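Long-range contact in P450 epoxidase (Sorangium cellulosum, PDB 1Q5D), which is a bacterial cytochrome P450, a mostly helical protein that carries a haem group: residues Ile382-Val396 / Arg404-Ser416. Numbering follows the deposited sequence.
Sequences IFRRFPEMKLKETPV and RNIESLNVILKPS
Leu413 packs on Phe386 with its branched end over the aromatic face: CD1 of Leu413 stands 4.1 Å from the centroid of the Phe386 ring, 8° off the normal, a CH-pi contact. Phe386 follows the last turn of helix 368-385; its CA–CB bond points toward 404-416, and chi1 of -51°, with CG anti to the carbonyl carbon, lays the ring face against Leu413. The second branch of Leu413 reaches Met389, CD2 to CE 4.0 Å, the side chains alongside each other. A type I turn from Phe386 to Met389 leads into the strand, and water 1 joins Glu388 N to Leu413 O. Two backbone bonds pair Lys390 with Ile412: Lys390 N to Ile412 O (3.1 Å) and Ile412 N to Lys390 O (2.9 Å, 167° at the hydrogen). Lys392 N continues the pairing to Asn410 O at 2.9 Å.

The N of Val396 bonds to Ser408 O at 3.1 Å, while its O receives Glu407 N at 2.7 Å; two residues facing one make a classic beta bulge. Val396 CB and CG2 lie 3.5 Å from Ser408 OG, and CG1 touches Glu407 OE2. Between the paired regions the register shifts by two residues, and Pro395 CB packs on Leu409 CD1. Strand 143-144 also pairs with 406-412, giving the small antiparallel beta-3 sheet of the cytochrome P450 fold: C-terminal strands plus one from earlier in the chain, tied here to helix 368-385.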
ATOM      1  N   ILE A 382     -12.432 -10.490  13.797  1.00 34.42           N
ATOM      2  CA  ILE A 382     -11.519 -11.088  14.764  1.00 34.99           C
ATOM      3  C   ILE A 382     -11.811 -10.643  16.200  1.00 35.27           C
ATOM      4  O   ILE A 382     -11.765 -11.451  17.130  1.00 35.98           O
ATOM      5  CB  ILE A 382     -10.009 -10.921  14.352  1.00 34.52           C
ATOM      6  CG1 ILE A 382      -9.132 -11.879  15.166  1.00 35.33           C
ATOM      7  CG2 ILE A 382      -9.553  -9.483  14.492  1.00 34.32           C
ATOM      8  CD1 ILE A 382      -7.699 -12.033  14.648  1.00 33.65           C
ATOM      9  N   PHE A 383     -12.138  -9.367  16.372  1.00 36.34           N
ATOM     10  CA  PHE A 383     -12.456  -8.822  17.691  1.00 37.59           C
ATOM     11  C   PHE A 383     -13.866  -9.168  18.175  1.00 39.24           C
ATOM     12  O   PHE A 383     -14.107  -9.198  19.378  1.00 39.99           O
ATOM     13  CB  PHE A 383     -12.244  -7.299  17.724  1.00 36.59           C
ATOM     14  CG  PHE A 383     -10.809  -6.903  17.935  1.00 36.34           C
ATOM     15  CD1 PHE A 383     -10.106  -6.221  16.945  1.00 35.48           C
ATOM     16  CD2 PHE A 383     -10.149  -7.247  19.113  1.00 35.99           C
ATOM     17  CE1 PHE A 383      -8.770  -5.879  17.126  1.00 36.06           C
ATOM     18  CE2 PHE A 383      -8.825  -6.898  19.311  1.00 36.12           C
ATOM     19  CZ  PHE A 383      -8.129  -6.208  18.314  1.00 35.81           C
ATOM     20  N   ARG A 384     -14.790  -9.405  17.244  1.00 40.77           N
ATOM     21  CA  ARG A 384     -16.147  -9.832  17.607  1.00 43.01           C
ATOM     22  C   ARG A 384     -16.121 -11.286  18.050  1.00 43.81           C
ATOM     23  O   ARG A 384     -16.820 -11.682  18.980  1.00 43.97           O
ATOM     24  CB  ARG A 384     -17.113  -9.674  16.422  1.00 43.46           C
ATOM     25  CG  ARG A 384     -17.795  -8.322  16.337  1.00 44.10           C
ATOM     26  CD  ARG A 384     -19.031  -8.295  15.439  1.00 44.69           C
ATOM     27  NE  ARG A 384     -18.715  -8.620  14.046  1.00 45.82           N
ATOM     28  CZ  ARG A 384     -18.266  -7.746  13.151  1.00 46.17           C
ATOM     29  NH1 ARG A 384     -18.067  -6.485  13.483  1.00 47.15           N
ATOM     30  NH2 ARG A 384     -18.013  -8.131  11.917  1.00 47.38           N
ATOM     31  N   ARG A 385     -15.298 -12.079  17.378  1.00 44.17           N
ATOM     32  CA  ARG A 385     -15.194 -13.495  17.678  1.00 45.25           C
ATOM     33  C   ARG A 385     -14.281 -13.782  18.871  1.00 45.46           C
ATOM     34  O   ARG A 385     -14.475 -14.767  19.588  1.00 44.37           O
ATOM     35  CB  ARG A 385     -14.709 -14.256  16.447  1.00 46.38           C
ATOM     36  CG  ARG A 385     -15.725 -15.235  15.899  1.00 47.74           C
ATOM     37  CD  ARG A 385     -16.550 -14.709  14.732  1.00 48.37           C
ATOM     38  NE  ARG A 385     -16.216 -15.428  13.507  1.00 48.72           N
ATOM     39  CZ  ARG A 385     -16.806 -15.259  12.331  1.00 48.60           C
ATOM     40  NH1 ARG A 385     -17.796 -14.384  12.171  1.00 49.01           N
ATOM     41  NH2 ARG A 385     -16.384 -15.968  11.300  1.00 48.37           N
ATOM     42  N   PHE A 386     -13.287 -12.919  19.078  1.00 45.80           N
ATOM     43  CA  PHE A 386     -12.339 -13.089  20.175  1.00 45.75           C
ATOM     44  C   PHE A 386     -12.086 -11.755  20.884  1.00 45.85           C
ATOM     45  O   PHE A 386     -10.978 -11.211  20.837  1.00 45.40           O
ATOM     46  CB  PHE A 386     -11.030 -13.703  19.661  1.00 46.25           C
ATOM     47  CG  PHE A 386     -11.224 -14.947  18.838  1.00 46.83           C
ATOM     48  CD1 PHE A 386     -11.384 -14.867  17.459  1.00 46.91           C
ATOM     49  CD2 PHE A 386     -11.247 -16.198  19.441  1.00 46.64           C
ATOM     50  CE1 PHE A 386     -11.567 -16.013  16.696  1.00 47.22           C
ATOM     51  CE2 PHE A 386     -11.423 -17.342  18.690  1.00 46.94           C
ATOM     52  CZ  PHE A 386     -11.589 -17.253  17.314  1.00 47.12           C
ATOM     53  N   PRO A 387     -13.114 -11.240  21.558  1.00 46.32           N
ATOM     54  CA  PRO A 387     -13.063  -9.903  22.171  1.00 47.05           C
ATOM     55  C   PRO A 387     -12.005  -9.740  23.267  1.00 47.72           C
ATOM     56  O   PRO A 387     -11.626  -8.614  23.589  1.00 46.95           O
ATOM     57  CB  PRO A 387     -14.470  -9.738  22.770  1.00 46.64           C
ATOM     58  CG  PRO A 387     -14.949 -11.135  22.980  1.00 46.92           C
ATOM     59  CD  PRO A 387     -14.403 -11.916  21.801  1.00 46.51           C
ATOM     60  N   GLU A 388     -11.547 -10.851  23.832  1.00 49.39           N
ATOM     61  CA  GLU A 388     -10.546 -10.827  24.896  1.00 50.96           C
ATOM     62  C   GLU A 388      -9.118 -11.042  24.379  1.00 50.34           C
ATOM     63  O   GLU A 388      -8.195 -11.223  25.171  1.00 50.20           O
ATOM     64  CB  GLU A 388     -10.879 -11.880  25.959  1.00 52.55           C
ATOM     65  CG  GLU A 388     -12.337 -11.877  26.413  1.00 55.01           C
ATOM     66  CD  GLU A 388     -12.789 -10.525  26.946  1.00 56.45           C
ATOM     67  OE1 GLU A 388     -12.001  -9.865  27.662  1.00 57.52           O
ATOM     68  OE2 GLU A 388     -13.932 -10.118  26.645  1.00 57.19           O
ATOM     69  N   MET A 389      -8.942 -11.024  23.058  1.00 49.63           N
ATOM     70  CA  MET A 389      -7.623 -11.211  22.441  1.00 49.13           C
ATOM     71  C   MET A 389      -6.550 -10.326  23.080  1.00 48.84           C
ATOM     72  O   MET A 389      -6.794  -9.156  23.358  1.00 49.16           O
ATOM     73  CB  MET A 389      -7.700 -10.918  20.939  1.00 48.85           C
ATOM     74  CG  MET A 389      -6.398 -11.113  20.171  1.00 48.78           C
ATOM     75  SD  MET A 389      -6.553 -10.600  18.418  1.00 48.71           S
ATOM     76  CE  MET A 389      -8.320 -10.663  18.219  1.00 48.77           C
ATOM     77  N   LYS A 390      -5.364 -10.887  23.304  1.00 49.58           N
ATOM     78  CA  LYS A 390      -4.257 -10.141  23.898  1.00 50.15           C
ATOM     79  C   LYS A 390      -2.964 -10.397  23.148  1.00 49.95           C
ATOM     80  O   LYS A 390      -2.753 -11.487  22.625  1.00 49.07           O
ATOM     81  CB  LYS A 390      -4.045 -10.558  25.359  1.00 52.03           C
ATOM     82  CG  LYS A 390      -5.087 -10.049  26.341  1.00 53.55           C
ATOM     83  CD  LYS A 390      -4.470  -9.759  27.715  1.00 54.99           C
ATOM     84  CE  LYS A 390      -3.751 -10.977  28.299  1.00 56.07           C
ATOM     85  NZ  LYS A 390      -3.439 -10.785  29.758  1.00 56.85           N
ATOM     86  N   LEU A 391      -2.097  -9.390  23.118  1.00 50.66           N
ATOM     87  CA  LEU A 391      -0.737  -9.522  22.597  1.00 51.80           C
ATOM     88  C   LEU A 391       0.081 -10.525  23.412  1.00 52.86           C
ATOM     89  O   LEU A 391       0.224 -10.370  24.628  1.00 52.85           O
ATOM     90  CB  LEU A 391      -0.031  -8.164  22.662  1.00 52.18           C
ATOM     91  CG  LEU A 391       0.575  -7.573  21.394  1.00 52.31           C
ATOM     92  CD1 LEU A 391       1.585  -6.483  21.750  1.00 52.32           C
ATOM     93  CD2 LEU A 391       1.207  -8.658  20.524  1.00 52.65           C
ATOM     94  N   LYS A 392       0.634 -11.541  22.753  1.00 53.63           N
ATOM     95  CA  LYS A 392       1.473 -12.510  23.451  1.00 55.09           C
ATOM     96  C   LYS A 392       2.846 -11.924  23.753  1.00 55.46           C
ATOM     97  O   LYS A 392       3.417 -12.170  24.817  1.00 55.49           O
ATOM     98  CB  LYS A 392       1.628 -13.806  22.649  1.00 55.90           C
ATOM     99  CG  LYS A 392       2.083 -14.989  23.498  1.00 56.71           C
ATOM    100  CD  LYS A 392       2.786 -16.041  22.662  1.00 57.42           C
ATOM    101  CE  LYS A 392       2.998 -17.318  23.465  1.00 58.19           C
ATOM    102  NZ  LYS A 392       3.161 -18.502  22.570  1.00 58.76           N
ATOM    103  N   GLU A 393       3.366 -11.149  22.806  1.00 55.41           N
ATOM    104  CA  GLU A 393       4.682 -10.542  22.944  1.00 55.52           C
ATOM    105  C   GLU A 393       4.931  -9.574  21.792  1.00 53.81           C
ATOM    106  O   GLU A 393       4.180  -9.562  20.814  1.00 53.83           O
ATOM    107  CB  GLU A 393       5.769 -11.617  23.009  1.00 57.51           C
ATOM    108  CG  GLU A 393       6.551 -11.813  21.723  1.00 59.82           C
ATOM    109  CD  GLU A 393       5.895 -12.801  20.785  1.00 60.86           C
ATOM    110  OE1 GLU A 393       5.724 -13.977  21.174  1.00 61.58           O
ATOM    111  OE2 GLU A 393       5.553 -12.395  19.655  1.00 61.83           O
ATOM    112  N   THR A 394       5.978  -8.766  21.920  1.00 51.02           N
ATOM    113  CA  THR A 394       6.271  -7.708  20.956  1.00 48.64           C
ATOM    114  C   THR A 394       6.305  -8.211  19.516  1.00 45.96           C
ATOM    115  O   THR A 394       6.953  -9.219  19.209  1.00 45.97           O
ATOM    116  CB  THR A 394       7.610  -7.018  21.300  1.00 49.20           C
ATOM    117  OG1 THR A 394       7.851  -7.109  22.711  1.00 49.99           O
ATOM    118  CG2 THR A 394       7.511  -5.519  21.062  1.00 49.40           C
ATOM    119  N   PRO A 395       5.605  -7.511  18.632  1.00 43.23           N
ATOM    120  CA  PRO A 395       5.642  -7.842  17.206  1.00 40.99           C
ATOM    121  C   PRO A 395       7.056  -7.721  16.655  1.00 37.73           C
ATOM    122  O   PRO A 395       7.844  -6.905  17.123  1.00 36.66           O
ATOM    123  CB  PRO A 395       4.737  -6.782  16.566  1.00 41.44           C
ATOM    124  CG  PRO A 395       4.629  -5.691  17.581  1.00 42.46           C
ATOM    125  CD  PRO A 395       4.731  -6.360  18.922  1.00 43.05           C
ATOM    126  N   VAL A 396       7.372  -8.542  15.668  1.00 35.41           N
ATOM    127  CA  VAL A 396       8.672  -8.463  15.002  1.00 33.80           C
ATOM    128  C   VAL A 396       8.554  -7.680  13.683  1.00 32.06           C
ATOM    129  O   VAL A 396       7.653  -7.941  12.875  1.00 31.40           O
ATOM    130  CB  VAL A 396       9.237  -9.890  14.758  1.00 34.45           C
ATOM    131  CG1 VAL A 396      10.542  -9.857  13.944  1.00 33.74           C
ATOM    132  CG2 VAL A 396       9.429 -10.620  16.103  1.00 35.15           C
ATOM    133  N   ARG A 404       7.066  -0.389   6.856  1.00 26.58           N
ATOM    134  CA  ARG A 404       7.419  -0.806   8.193  1.00 27.84           C
ATOM    135  C   ARG A 404       6.758  -2.179   8.381  1.00 29.52           C
ATOM    136  O   ARG A 404       5.744  -2.303   9.078  1.00 28.71           O
ATOM    137  CB  ARG A 404       6.901   0.207   9.230  1.00 27.42           C
ATOM    138  CG  ARG A 404       7.298   1.678   8.968  1.00 26.63           C
ATOM    139  CD  ARG A 404       6.544   2.713   9.850  1.00 26.82           C
ATOM    140  NE  ARG A 404       6.504   2.256  11.238  1.00 27.35           N
ATOM    141  CZ  ARG A 404       5.508   2.495  12.081  1.00 27.55           C
ATOM    142  NH1 ARG A 404       4.462   3.216  11.696  1.00 27.72           N
ATOM    143  NH2 ARG A 404       5.562   2.019  13.314  1.00 26.49           N
ATOM    144  N   ASN A 405       7.337  -3.205   7.747  1.00 28.74           N
ATOM    145  CA  ASN A 405       6.676  -4.500   7.628  1.00 29.14           C
ATOM    146  C   ASN A 405       6.702  -5.306   8.925  1.00 30.34           C
ATOM    147  O   ASN A 405       7.773  -5.565   9.488  1.00 30.35           O
ATOM    148  CB  ASN A 405       7.287  -5.322   6.470  1.00 29.02           C
ATOM    149  CG  ASN A 405       8.797  -5.562   6.633  1.00 29.35           C
ATOM    150  OD1 ASN A 405       9.555  -4.647   6.963  1.00 26.11           O
ATOM    151  ND2 ASN A 405       9.236  -6.814   6.379  1.00 29.70           N
ATOM    152  N   ILE A 406       5.524  -5.687   9.409  1.00 30.68           N
ATOM    153  CA  ILE A 406       5.441  -6.583  10.554  1.00 31.43           C
ATOM    154  C   ILE A 406       5.556  -8.017  10.064  1.00 32.42           C
ATOM    155  O   ILE A 406       4.763  -8.464   9.223  1.00 31.90           O
ATOM    156  CB  ILE A 406       4.107  -6.411  11.310  1.00 32.20           C
ATOM    157  CG1 ILE A 406       3.972  -4.990  11.847  1.00 32.37           C
ATOM    158  CG2 ILE A 406       4.050  -7.395  12.472  1.00 32.05           C
ATOM    159  CD1 ILE A 406       2.594  -4.688  12.499  1.00 32.99           C
ATOM    160  N   GLU A 407       6.547  -8.734  10.581  1.00 33.41           N
ATOM    161  CA  GLU A 407       6.785 -10.106  10.178  1.00 36.26           C
ATOM    162  C   GLU A 407       5.932 -11.094  10.970  1.00 36.38           C
ATOM    163  O   GLU A 407       5.521 -12.127  10.442  1.00 36.99           O
ATOM    164  CB  GLU A 407       8.278 -10.442  10.309  1.00 37.65           C
ATOM    165  CG  GLU A 407       9.138  -9.640   9.348  1.00 38.88           C
ATOM    166  CD  GLU A 407      10.627  -9.915   9.498  1.00 39.85           C
ATOM    167  OE1 GLU A 407      11.354  -9.704   8.517  1.00 41.20           O
ATOM    168  OE2 GLU A 407      11.070 -10.334  10.580  1.00 40.12           O
ATOM    169  N   SER A 408       5.677 -10.775  12.233  1.00 36.33           N
ATOM    170  CA  SER A 408       4.845 -11.608  13.093  1.00 36.33           C
ATOM    171  C   SER A 408       4.143 -10.756  14.150  1.00 36.35           C
ATOM    172  O   SER A 408       4.708  -9.802  14.681  1.00 35.69           O
ATOM    173  CB  SER A 408       5.672 -12.730  13.746  1.00 37.54           C
ATOM    174  OG  SER A 408       6.666 -12.198  14.597  1.00 38.78           O
ATOM    175  N   LEU A 409       2.888 -11.100  14.422  1.00 36.17           N
ATOM    176  CA  LEU A 409       2.080 -10.449  15.435  1.00 36.13           C
ATOM    177  C   LEU A 409       1.373 -11.559  16.198  1.00 37.12           C
ATOM    178  O   LEU A 409       0.283 -12.003  15.824  1.00 36.26           O
ATOM    179  CB  LEU A 409       1.062  -9.511  14.769  1.00 36.09           C
ATOM    180  CG  LEU A 409       0.126  -8.724  15.690  1.00 36.14           C
ATOM    181  CD1 LEU A 409       0.903  -8.071  16.811  1.00 36.64           C
ATOM    182  CD2 LEU A 409      -0.689  -7.679  14.903  1.00 35.94           C
ATOM    183  N   ASN A 410       2.020 -12.036  17.253  1.00 39.26           N
ATOM    184  CA  ASN A 410       1.547 -13.212  17.963  1.00 41.20           C
ATOM    185  C   ASN A 410       0.588 -12.845  19.081  1.00 41.46           C
ATOM    186  O   ASN A 410       0.883 -11.986  19.915  1.00 41.84           O
ATOM    187  CB  ASN A 410       2.723 -14.034  18.494  1.00 41.84           C
ATOM    188  CG  ASN A 410       3.352 -14.906  17.419  1.00 42.84           C
ATOM    189  OD1 ASN A 410       4.477 -14.657  16.983  1.00 43.64           O
ATOM    190  ND2 ASN A 410       2.622 -15.924  16.976  1.00 42.74           N
ATOM    191  N   VAL A 411      -0.571 -13.493  19.081  1.00 42.19           N
ATOM    192  CA  VAL A 411      -1.605 -13.189  20.051  1.00 43.22           C
ATOM    193  C   VAL A 411      -2.145 -14.461  20.683  1.00 44.54           C
ATOM    194  O   VAL A 411      -1.910 -15.570  20.189  1.00 44.02           O
ATOM    195  CB  VAL A 411      -2.794 -12.428  19.408  1.00 43.03           C
ATOM    196  CG1 VAL A 411      -2.327 -11.142  18.751  1.00 42.88           C
ATOM    197  CG2 VAL A 411      -3.531 -13.318  18.400  1.00 42.94           C
ATOM    198  N   ILE A 412      -2.863 -14.277  21.786  1.00 45.38           N
ATOM    199  CA  ILE A 412      -3.643 -15.335  22.394  1.00 47.16           C
ATOM    200  C   ILE A 412      -5.097 -14.933  22.253  1.00 47.43           C
ATOM    201  O   ILE A 412      -5.526 -13.923  22.815  1.00 46.86           O
ATOM    202  CB  ILE A 412      -3.280 -15.489  23.879  1.00 47.75           C
ATOM    203  CG1 ILE A 412      -1.786 -15.783  24.036  1.00 47.73           C
ATOM    204  CG2 ILE A 412      -4.136 -16.579  24.522  1.00 48.10           C
ATOM    205  CD1 ILE A 412      -1.169 -15.178  25.284  1.00 48.27           C
ATOM    206  N   LEU A 413      -5.852 -15.711  21.487  1.00 49.11           N
ATOM    207  CA  LEU A 413      -7.218 -15.326  21.153  1.00 51.12           C
ATOM    208  C   LEU A 413      -8.155 -15.365  22.358  1.00 52.94           C
ATOM    209  O   LEU A 413      -8.843 -14.388  22.644  1.00 52.60           O
ATOM    210  CB  LEU A 413      -7.752 -16.168  19.993  1.00 50.77           C
ATOM    211  CG  LEU A 413      -7.030 -15.936  18.661  1.00 50.53           C
ATOM    212  CD1 LEU A 413      -7.391 -17.016  17.660  1.00 50.08           C
ATOM    213  CD2 LEU A 413      -7.332 -14.544  18.102  1.00 50.13           C
ATOM    214  N   LYS A 414      -8.177 -16.487  23.072  1.00 56.34           N
ATOM    215  CA  LYS A 414      -8.998 -16.593  24.279  1.00 59.31           C
ATOM    216  C   LYS A 414      -8.140 -16.908  25.501  1.00 60.90           C
ATOM    217  O   LYS A 414      -7.960 -18.071  25.857  1.00 60.45           O
ATOM    218  CB  LYS A 414     -10.100 -17.651  24.113  1.00 60.54           C
ATOM    219  CG  LYS A 414     -10.257 -18.210  22.702  1.00 61.68           C
ATOM    220  CD  LYS A 414     -11.338 -19.285  22.643  1.00 62.62           C
ATOM    221  CE  LYS A 414     -12.742 -18.670  22.535  1.00 63.47           C
ATOM    222  NZ  LYS A 414     -13.796 -19.627  23.009  1.00 63.81           N
ATOM    223  N   PRO A 415      -7.605 -15.869  26.138  1.00 62.72           N
ATOM    224  CA  PRO A 415      -6.698 -16.039  27.279  1.00 64.18           C
ATOM    225  C   PRO A 415      -7.430 -16.500  28.532  1.00 65.83           C
ATOM    226  O   PRO A 415      -8.587 -16.125  28.733  1.00 65.96           O
ATOM    227  CB  PRO A 415      -6.131 -14.627  27.502  1.00 63.95           C
ATOM    228  CG  PRO A 415      -6.564 -13.825  26.307  1.00 63.58           C
ATOM    229  CD  PRO A 415      -7.833 -14.451  25.816  1.00 63.30           C
ATOM    230  N   SER A 416      -6.754 -17.304  29.350  1.00 67.48           N
ATOM    231  CA  SER A 416      -7.283 -17.755  30.638  1.00 69.08           C
ATOM    232  C   SER A 416      -6.316 -18.708  31.338  1.00 69.75           C
ATOM    233  O   SER A 416      -5.200 -18.957  30.875  1.00 70.15           O
ATOM    234  CB  SER A 416      -8.648 -18.429  30.475  1.00 69.42           C
ATOM    235  OG  SER A 416      -9.430 -18.262  31.649  1.00 69.57           O
TER
HETATM  236  O   HOH W   1     -11.589 -13.898  23.261  1.00 46.90           O
HETATM  237  O   HOH W   2       4.009 -10.745  18.192  1.00 40.37           O